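Local coordinates for ferric iron-binding protein HitA (Pseudomonas aeruginosa PAO1, PDB 6IWF), which binds ferric iron as a bacterial solute-binding protein and probably hands it on for uptake into the cell, at residues 19-23 / 243-248; 97-101 / 254-258; 163-167 / 301-307. All blocks are in the same frame, centred on the assembly; numbering follows the deposited sequence.

Contact 1. Residues 19-23 / 243-248; sequences IAKAF and QFVAFM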
loop_
_atom_site.group_PDB
_atom_site.type_symbol
_atom_site.label_atom_id
_atom_site.label_comp_id
_atom_site.label_asym_id
_atom_site.label_seq_id
_atom_site.Cartn_x
_atom_site.Cartn_y
_atom_site.Cartn_z
ATOM N N ILE A 19 -14.260 7.843 -3.981
ATOM C CA ILE A 19 -14.982 7.551 -2.750
ATOM C C ILE A 19 -15.603 8.826 -2.187
ATOM O O ILE A 19 -16.704 8.787 -1.628
ATOM C CB ILE A 19 -14.059 6.834 -1.731
ATOM C CG1 ILE A 19 -14.853 6.368 -0.511
ATOM C CG2 ILE A 19 -12.885 7.716 -1.306
ATOM C CD1 ILE A 19 -15.950 5.381 -0.843
ATOM N N ALA A 20 -14.934 9.976 -2.346
ATOM C CA ALA A 20 -15.523 11.232 -1.892
ATOM C C ALA A 20 -16.795 11.540 -2.665
ATOM O O ALA A 20 -17.783 12.010 -2.089
ATOM C CB ALA A 20 -14.524 12.387 -2.040
ATOM N N LYS A 21 -16.792 11.262 -3.970
ATOM C CA LYS A 21 -17.980 11.501 -4.786
ATOM C C LYS A 21 -19.121 10.584 -4.366
ATOM O O LYS A 21 -20.263 11.030 -4.206
ATOM C CB LYS A 21 -17.648 11.300 -6.267
ATOM C CG LYS A 21 -18.791 11.669 -7.223
ATOM C CD LYS A 21 -19.446 12.993 -6.831
ATOM C CE LYS A 21 -20.014 13.726 -8.046
ATOM N NZ LYS A 21 -21.124 14.661 -7.679
ATOM N N ALA A 22 -18.824 9.295 -4.170
ATOM C CA ALA A 22 -19.864 8.346 -3.784
ATOM C C ALA A 22 -20.496 8.719 -2.446
ATOM O O ALA A 22 -21.721 8.659 -2.296
ATOM C CB ALA A 22 -19.297 6.926 -3.736
ATOM N N PHE A 23 -19.680 9.106 -1.460
ATOM C CA PHE A 23 -20.228 9.505 -0.165
ATOM C C PHE A 23 -21.077 10.766 -0.292
ATOM O O PHE A 23 -22.152 10.861 0.313
ATOM C CB PHE A 23 -19.094 9.734 0.838
ATOM C CG PHE A 23 -19.561 10.016 2.234
ATOM C CD1 PHE A 23 -20.020 8.991 3.040
ATOM C CD2 PHE A 23 -19.508 11.304 2.748
ATOM C CE1 PHE A 23 -20.433 9.236 4.327
ATOM C CE2 PHE A 23 -19.914 11.562 4.039
ATOM C CZ PHE A 23 -20.380 10.531 4.828
ATOM N N GLN A 243 -19.231 8.025 9.953
ATOM C CA GLN A 243 -20.070 7.585 8.842
ATOM C C GLN A 243 -19.249 7.403 7.572
ATOM O O GLN A 243 -19.472 6.454 6.804
ATOM C CB GLN A 243 -21.175 8.615 8.618
ATOM C CG GLN A 243 -22.218 8.242 7.618
ATOM C CD GLN A 243 -23.343 9.255 7.617
ATOM O OE1 GLN A 243 -23.510 10.003 8.581
ATOM N NE2 GLN A 243 -24.111 9.296 6.530
ATOM N N PHE A 244 -18.313 8.319 7.325
ATOM C CA PHE A 244 -17.495 8.239 6.121
ATOM C C PHE A 244 -16.637 6.976 6.110
ATOM O O PHE A 244 -16.580 6.267 5.098
ATOM C CB PHE A 244 -16.621 9.485 5.994
ATOM C CG PHE A 244 -15.838 9.526 4.728
ATOM C CD1 PHE A 244 -14.583 8.917 4.640
ATOM C CD2 PHE A 244 -16.366 10.131 3.595
ATOM C CE1 PHE A 244 -13.869 8.932 3.447
ATOM C CE2 PHE A 244 -15.654 10.152 2.405
ATOM C CZ PHE A 244 -14.403 9.559 2.334
ATOM N N VAL A 245 -15.944 6.690 7.216
ATOM C CA VAL A 245 -15.073 5.514 7.237
ATOM C C VAL A 245 -15.905 4.241 7.121
ATOM O O VAL A 245 -15.536 3.306 6.402
ATOM C CB VAL A 245 -14.180 5.499 8.493
ATOM C CG1 VAL A 245 -13.417 4.191 8.566
ATOM C CG2 VAL A 245 -13.186 6.644 8.429
ATOM N N ALA A 246 -17.070 4.212 7.773
ATOM C CA ALA A 246 -17.973 3.079 7.608
ATOM C C ALA A 246 -18.396 2.916 6.149
ATOM O O ALA A 246 -18.488 1.788 5.644
ATOM C CB ALA A 246 -19.189 3.250 8.520
ATOM N N PHE A 247 -18.638 4.026 5.451
ATOM C CA PHE A 247 -19.056 3.934 4.057
ATOM C C PHE A 247 -17.923 3.421 3.171
ATOM O O PHE A 247 -18.180 2.750 2.163
ATOM C CB PHE A 247 -19.577 5.293 3.582
ATOM C CG PHE A 247 -19.976 5.322 2.144
ATOM C CD1 PHE A 247 -21.208 4.826 1.746
ATOM C CD2 PHE A 247 -19.122 5.844 1.187
ATOM C CE1 PHE A 247 -21.572 4.843 0.416
ATOM C CE2 PHE A 247 -19.484 5.869 -0.145
ATOM C CZ PHE A 247 -20.723 5.369 -0.526
ATOM N N MET A 248 -16.669 3.677 3.550
ATOM C CA MET A 248 -15.556 3.145 2.770
ATOM C C MET A 248 -15.564 1.625 2.751
ATOM O O MET A 248 -15.025 1.019 1.819
ATOM C CB MET A 248 -14.226 3.656 3.330
ATOM C CG MET A 248 -14.104 5.169 3.331
ATOM S SD MET A 248 -12.497 5.634 4.024
ATOM C CE MET A 248 -11.449 5.254 2.612
#
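F23 of helix 13-27 sets its ring against F244 with a face and against F247 with an edge, both of helix 238-248, and the three form an aromatic cluster where two helices pack on one lobe of a periplasmic-binding-protein fold. The F244 ring turns its edge to a face of F23, a T-shaped pair with centroids 4.9 Å apart and planes at 70°; CD2 of F244 comes within 3.5 Å of CD2 of F23, above the rim of the ring and not its centre. CB of F244 lies over the same ring as a CH-pi contact. Toward F247 the roles change: F23 turns its own edge to the F247 face in an offset T-shaped pair. F23 reaches both neighbours because its CG stands anti to the backbone N (chi1 -174°), which carries the ring across the gap between the helices. Farther out, the CG of Q243 meets the F23 edge in plane, and I19 slides past F247 in the opposite sense, with CD1 of I19 3.6 Å from CE2 of F247.

The axes of 19-23 and 243-248 come within 10.5 Å, at 111° between their N-to-C directions. Beneath them lies the sheet: A20, F23 and F244 rest on V31 of strand 30-35, while M248 reaches Y58 of strand 56-59. CB of A22 touches the F247 edge in its plane, 3.7 Å from CE2 of F247.

Contact 2. Residues 97-101 / 254-258; sequences IGITA and QKAIL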
loop_
_atom_site.group_PDB
_atom_site.type_symbol
_atom_site.label_atom_id
_atom_site.label_comp_id
_atom_site.label_asym_id
_atom_site.label_seq_id
_atom_site.Cartn_x
_atom_site.Cartn_y
_atom_site.Cartn_z
ATOM N N ILE A 97 -8.500 1.367 10.389
ATOM C CA ILE A 97 -9.088 0.173 9.793
ATOM C C ILE A 97 -8.587 0.015 8.367
ATOM O O ILE A 97 -8.458 0.992 7.625
ATOM C CB ILE A 97 -10.632 0.215 9.841
ATOM C CG1 ILE A 97 -11.202 -1.167 9.544
ATOM C CG2 ILE A 97 -11.199 1.303 8.927
ATOM C CD1 ILE A 97 -12.636 -1.339 10.075
ATOM N N GLY A 98 -8.293 -1.227 7.995
ATOM C CA GLY A 98 -7.850 -1.501 6.638
ATOM C C GLY A 98 -9.002 -1.365 5.658
ATOM O O GLY A 98 -10.152 -1.679 5.973
ATOM N N ILE A 99 -8.685 -0.861 4.467
ATOM C CA ILE A 99 -9.667 -0.610 3.417
ATOM C C ILE A 99 -9.456 -1.540 2.233
ATOM O O ILE A 99 -10.403 -2.160 1.748
ATOM C CB ILE A 99 -9.639 0.866 2.966
ATOM C CG1 ILE A 99 -9.837 1.812 4.157
ATOM C CG2 ILE A 99 -10.686 1.110 1.900
ATOM C CD1 ILE A 99 -11.115 1.553 4.945
ATOM N N THR A 100 -8.221 -1.619 1.730
ATOM C CA THR A 100 -7.859 -2.580 0.695
ATOM C C THR A 100 -6.515 -3.190 1.049
ATOM O O THR A 100 -5.770 -2.659 1.870
ATOM C CB THR A 100 -7.744 -1.959 -0.704
ATOM O OG1 THR A 100 -6.650 -1.033 -0.727
ATOM C CG2 THR A 100 -9.052 -1.255 -1.129
ATOM N N ALA A 101 -6.215 -4.324 0.420
ATOM C CA ALA A 101 -4.905 -4.951 0.522
ATOM C C ALA A 101 -4.316 -5.101 -0.875
ATOM O O ALA A 101 -5.038 -5.189 -1.866
ATOM C CB ALA A 101 -4.969 -6.337 1.202
ATOM N N GLN A 254 -16.611 0.122 -1.143
ATOM C CA GLN A 254 -15.553 -0.759 -1.634
ATOM C C GLN A 254 -15.564 -0.832 -3.156
ATOM O O GLN A 254 -14.505 -0.825 -3.797
ATOM C CB GLN A 254 -15.704 -2.146 -1.025
ATOM C CG GLN A 254 -15.492 -2.179 0.481
ATOM C CD GLN A 254 -14.038 -2.377 0.846
ATOM O OE1 GLN A 254 -13.544 -3.501 0.854
ATOM N NE2 GLN A 254 -13.344 -1.285 1.162
ATOM N N LYS A 255 -16.752 -0.885 -3.763
ATOM C CA LYS A 255 -16.799 -0.959 -5.219
ATOM C C LYS A 255 -16.275 0.323 -5.854
ATOM O O LYS A 255 -15.531 0.271 -6.837
ATOM C CB LYS A 255 -18.221 -1.271 -5.685
ATOM C CG LYS A 255 -18.659 -2.679 -5.333
ATOM C CD LYS A 255 -19.754 -3.202 -6.252
ATOM C CE LYS A 255 -19.700 -4.721 -6.340
ATOM N NZ LYS A 255 -18.468 -5.182 -7.048
ATOM N N ALA A 256 -16.619 1.485 -5.284
ATOM C CA ALA A 256 -16.085 2.745 -5.792
ATOM C C ALA A 256 -14.565 2.770 -5.705
ATOM O O ALA A 256 -13.880 3.190 -6.647
ATOM C CB ALA A 256 -16.681 3.919 -5.013
ATOM N N ILE A 257 -14.019 2.322 -4.572
ATOM C CA ILE A 257 -12.570 2.311 -4.396
ATOM C C ILE A 257 -11.922 1.343 -5.379
ATOM O O ILE A 257 -10.941 1.684 -6.053
ATOM C CB ILE A 257 -12.224 1.967 -2.936
ATOM C CG1 ILE A 257 -12.608 3.140 -2.017
ATOM C CG2 ILE A 257 -10.754 1.625 -2.786
ATOM C CD1 ILE A 257 -12.651 2.769 -0.548
ATOM N N LEU A 258 -12.476 0.131 -5.492
ATOM C CA LEU A 258 -11.896 -0.887 -6.362
ATOM C C LEU A 258 -12.031 -0.537 -7.839
ATOM O O LEU A 258 -11.264 -1.057 -8.658
ATOM C CB LEU A 258 -12.534 -2.242 -6.062
ATOM C CG LEU A 258 -12.144 -2.723 -4.655
ATOM C CD1 LEU A 258 -12.810 -4.054 -4.313
ATOM C CD2 LEU A 258 -10.629 -2.809 -4.535
#
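Helix 251-258 packs against the start of strand 97-108, a long strand of the central sheet, and Q254 ties the two together. NE2 of Q254 donates to the backbone O of I99 at 3.1 Å, with an N-H...O angle of 162°; the acceptor lies practically in the plane of the amide, but the donor stands tilted 30° from the I99 carbonyl plane. A bend at chi2 (-88°) swings the amide round to the strand. The same NE2 also bonds to M248 O, and OE1 takes R267 N, so this buried amide is gripped at both ends and its rotation is fixed.

Next to it the contact is apolar. CG2 of I99 meets CD1 of I257 at 3.6 Å, the two side chains crossing at about a right angle. One residue on, the methyl CG2 of T100 sits 3.7 Å from CG2 of I257 and 4.1 Å from CD2 of L258. The T100 hydroxyl serves other partners, E263 and S227. Y58 touches both I99 and I257, extending this packing to strand 56-59. A helix laid on a central strand, close to the iron-site residues Y196 and E60, fits the alpha/beta architecture of periplasmic binding proteins.

Contact 3. Residues 163-167 / 301-307; sequences LTGLK and LERDVGL
L163 and L307 meet tip to tip in the close-packed half of this contact, CD1 of L163 lying 3.6 Å from CD1 of L307. With its CG swung anti to the backbone N, L163 sends its two methyls to different partners: CD1 goes to L307, while the L163 and L301 side chains pass in opposite directions, CD2 of L163 3.9 Å from CG of L301. That CD2 also lies over the backbone of E302 at CA. F143 of helix 141-154 touches both L163 and E302 and helps to bury this side. V305 packs beside it, its CG1 3.8 Å from the backbone O of L163.

The two partners are helix 156-169 and helix 296-305; their segments 163-167 and 301-305 cross at -45° with axes 10.4 Å apart, and the second helix closes in a Schellman motif. There G306 takes up positive phi (86°), L307 N bonds back to E302 O and G306 N to R303 O, and the chain turns so that L307 comes round against the first helix.

K167 provides the polar part on the solvent-exposed side. CB of K167 touches CG1 of V305 at 3.7 Å, and the aliphatic chain then slides past L307 in the opposite direction, with CD 3.7 Å from CD2 of L307. Bends at chi2 and chi4 bring NZ of K167 back to V305 O at 2.9 Å, in the carbonyl plane with a C=O...N angle of 157°, a bond that ties the lysine to the last turn of the other helix. Exposed T164 is the loose member: its OG1 comes no nearer than 4.4 Å to CG2 of V305, the hydroxyl bonding instead to E160 O of its own helix.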
loop_
_atom_site.group_PDB
_atom_site.type_symbol
_atom_site.label_atom_id
_atom_site.label_comp_id
_atom_site.label_asym_id
_atom_site.label_seq_id
_atom_site.Cartn_x
_atom_site.Cartn_y
_atom_site.Cartn_z
ATOM N N LEU A 163 20.127 -5.668 1.144
ATOM C CA LEU A 163 19.938 -4.303 0.671
ATOM C C LEU A 163 21.237 -3.725 0.130
ATOM O O LEU A 163 21.209 -2.912 -0.796
ATOM C CB LEU A 163 19.373 -3.430 1.789
ATOM C CG LEU A 163 18.677 -2.155 1.320
ATOM C CD1 LEU A 163 17.520 -2.466 0.356
ATOM C CD2 LEU A 163 18.196 -1.317 2.518
ATOM N N THR A 164 22.375 -4.161 0.669
ATOM C CA THR A 164 23.664 -3.781 0.090
ATOM C C THR A 164 23.778 -4.274 -1.346
ATOM O O THR A 164 24.191 -3.528 -2.239
ATOM C CB THR A 164 24.803 -4.338 0.936
ATOM O OG1 THR A 164 24.778 -3.715 2.220
ATOM C CG2 THR A 164 26.157 -4.068 0.275
ATOM N N GLY A 165 23.387 -5.530 -1.588
ATOM C CA GLY A 165 23.366 -6.032 -2.952
ATOM C C GLY A 165 22.432 -5.243 -3.852
ATOM O O GLY A 165 22.764 -4.959 -5.003
ATOM N N LEU A 166 21.245 -4.880 -3.348
ATOM C CA LEU A 166 20.349 -4.068 -4.173
ATOM C C LEU A 166 20.961 -2.706 -4.497
ATOM O O LEU A 166 20.812 -2.209 -5.616
ATOM C CB LEU A 166 18.992 -3.909 -3.491
ATOM C CG LEU A 166 17.914 -4.838 -4.047
ATOM C CD1 LEU A 166 18.260 -6.302 -3.809
ATOM C CD2 LEU A 166 16.565 -4.486 -3.408
ATOM N N LYS A 167 21.659 -2.086 -3.537
ATOM C CA LYS A 167 22.356 -0.831 -3.837
ATOM C C LYS A 167 23.425 -1.030 -4.911
ATOM O O LYS A 167 23.605 -0.170 -5.792
ATOM C CB LYS A 167 22.980 -0.256 -2.562
ATOM C CG LYS A 167 23.908 0.961 -2.796
ATOM C CD LYS A 167 23.130 2.257 -2.840
ATOM C CE LYS A 167 24.048 3.484 -2.797
ATOM N NZ LYS A 167 24.995 3.476 -1.640
ATOM N N LEU A 301 17.839 1.385 8.128
ATOM C CA LEU A 301 18.700 0.578 7.275
ATOM C C LEU A 301 18.812 1.178 5.883
ATOM O O LEU A 301 19.906 1.230 5.306
ATOM C CB LEU A 301 18.159 -0.851 7.210
ATOM C CG LEU A 301 18.905 -1.799 6.285
ATOM C CD1 LEU A 301 20.382 -1.857 6.667
ATOM C CD2 LEU A 301 18.264 -3.192 6.335
ATOM N N GLU A 302 17.692 1.633 5.323
ATOM C CA GLU A 302 17.725 2.330 4.043
ATOM C C GLU A 302 18.656 3.532 4.094
ATOM O O GLU A 302 19.425 3.776 3.158
ATOM C CB GLU A 302 16.325 2.793 3.665
ATOM C CG GLU A 302 15.391 1.704 3.181
ATOM C CD GLU A 302 14.048 2.278 2.729
ATOM O OE1 GLU A 302 13.303 1.579 2.014
ATOM O OE2 GLU A 302 13.732 3.438 3.094
ATOM N N ARG A 303 18.589 4.298 5.182
ATOM C CA ARG A 303 19.470 5.453 5.318
ATOM C C ARG A 303 20.926 5.027 5.398
ATOM O O ARG A 303 21.797 5.643 4.764
ATOM C CB ARG A 303 19.082 6.258 6.550
ATOM C CG ARG A 303 17.864 7.106 6.330
ATOM C CD ARG A 303 18.224 8.481 5.744
ATOM N NE ARG A 303 17.025 9.148 5.237
ATOM C CZ ARG A 303 15.996 9.533 5.991
ATOM N NH1 ARG A 303 14.948 10.123 5.431
ATOM N NH2 ARG A 303 16.009 9.340 7.308
ATOM N N ASP A 304 21.210 3.965 6.153
ATOM C CA ASP A 304 22.592 3.527 6.319
ATOM C C ASP A 304 23.189 3.064 4.994
ATOM O O ASP A 304 24.365 3.332 4.709
ATOM C CB ASP A 304 22.677 2.421 7.367
ATOM C CG ASP A 304 22.300 2.898 8.765
ATOM O OD1 ASP A 304 22.116 4.121 8.963
ATOM O OD2 ASP A 304 22.184 2.044 9.673
ATOM N N VAL A 305 22.388 2.384 4.162
ATOM C CA VAL A 305 22.863 1.908 2.858
ATOM C C VAL A 305 22.855 2.997 1.793
ATOM O O VAL A 305 23.425 2.804 0.708
ATOM C CB VAL A 305 22.008 0.678 2.479
ATOM C CG1 VAL A 305 22.338 0.144 1.079
ATOM C CG2 VAL A 305 22.238 -0.414 3.501
ATOM N N GLY A 306 22.249 4.149 2.062
ATOM C CA GLY A 306 22.252 5.233 1.095
ATOM C C GLY A 306 21.146 5.184 0.068
ATOM O O GLY A 306 21.304 5.739 -1.028
ATOM N N LEU A 307 20.031 4.542 0.382
ATOM C CA LEU A 307 18.933 4.395 -0.558
ATOM C C LEU A 307 17.780 5.341 -0.253
ATOM O O LEU A 307 16.881 5.500 -1.082
ATOM C CB LEU A 307 18.437 2.947 -0.548
ATOM C CG LEU A 307 19.328 1.943 -1.275
ATOM C CD1 LEU A 307 18.784 0.529 -1.093
ATOM C CD2 LEU A 307 19.452 2.286 -2.764
#

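Contacts 1 and 2 are neighbours, their centres 10 Å apart, joined where helix 238-248 is followed by helix 251-258: the hydrogen bond between M248 O and Q254 NE2, 2.9 Å long, links them, and CB of I19 packs 4.0 Å from CG1 of I257. Contact 2 is the nearer to the iron site, which holds no iron in this model: the T100 side chain is about 7 Å from that of Y196. Contact 1 is set farther back, the I19 side chain about 10 Å from that of H12. Contact 3 stands on the opposite side of the chain's centre, away from the iron ligands, its centre about 39 Å from that of contact 1 and 32 Å from that of contact 2.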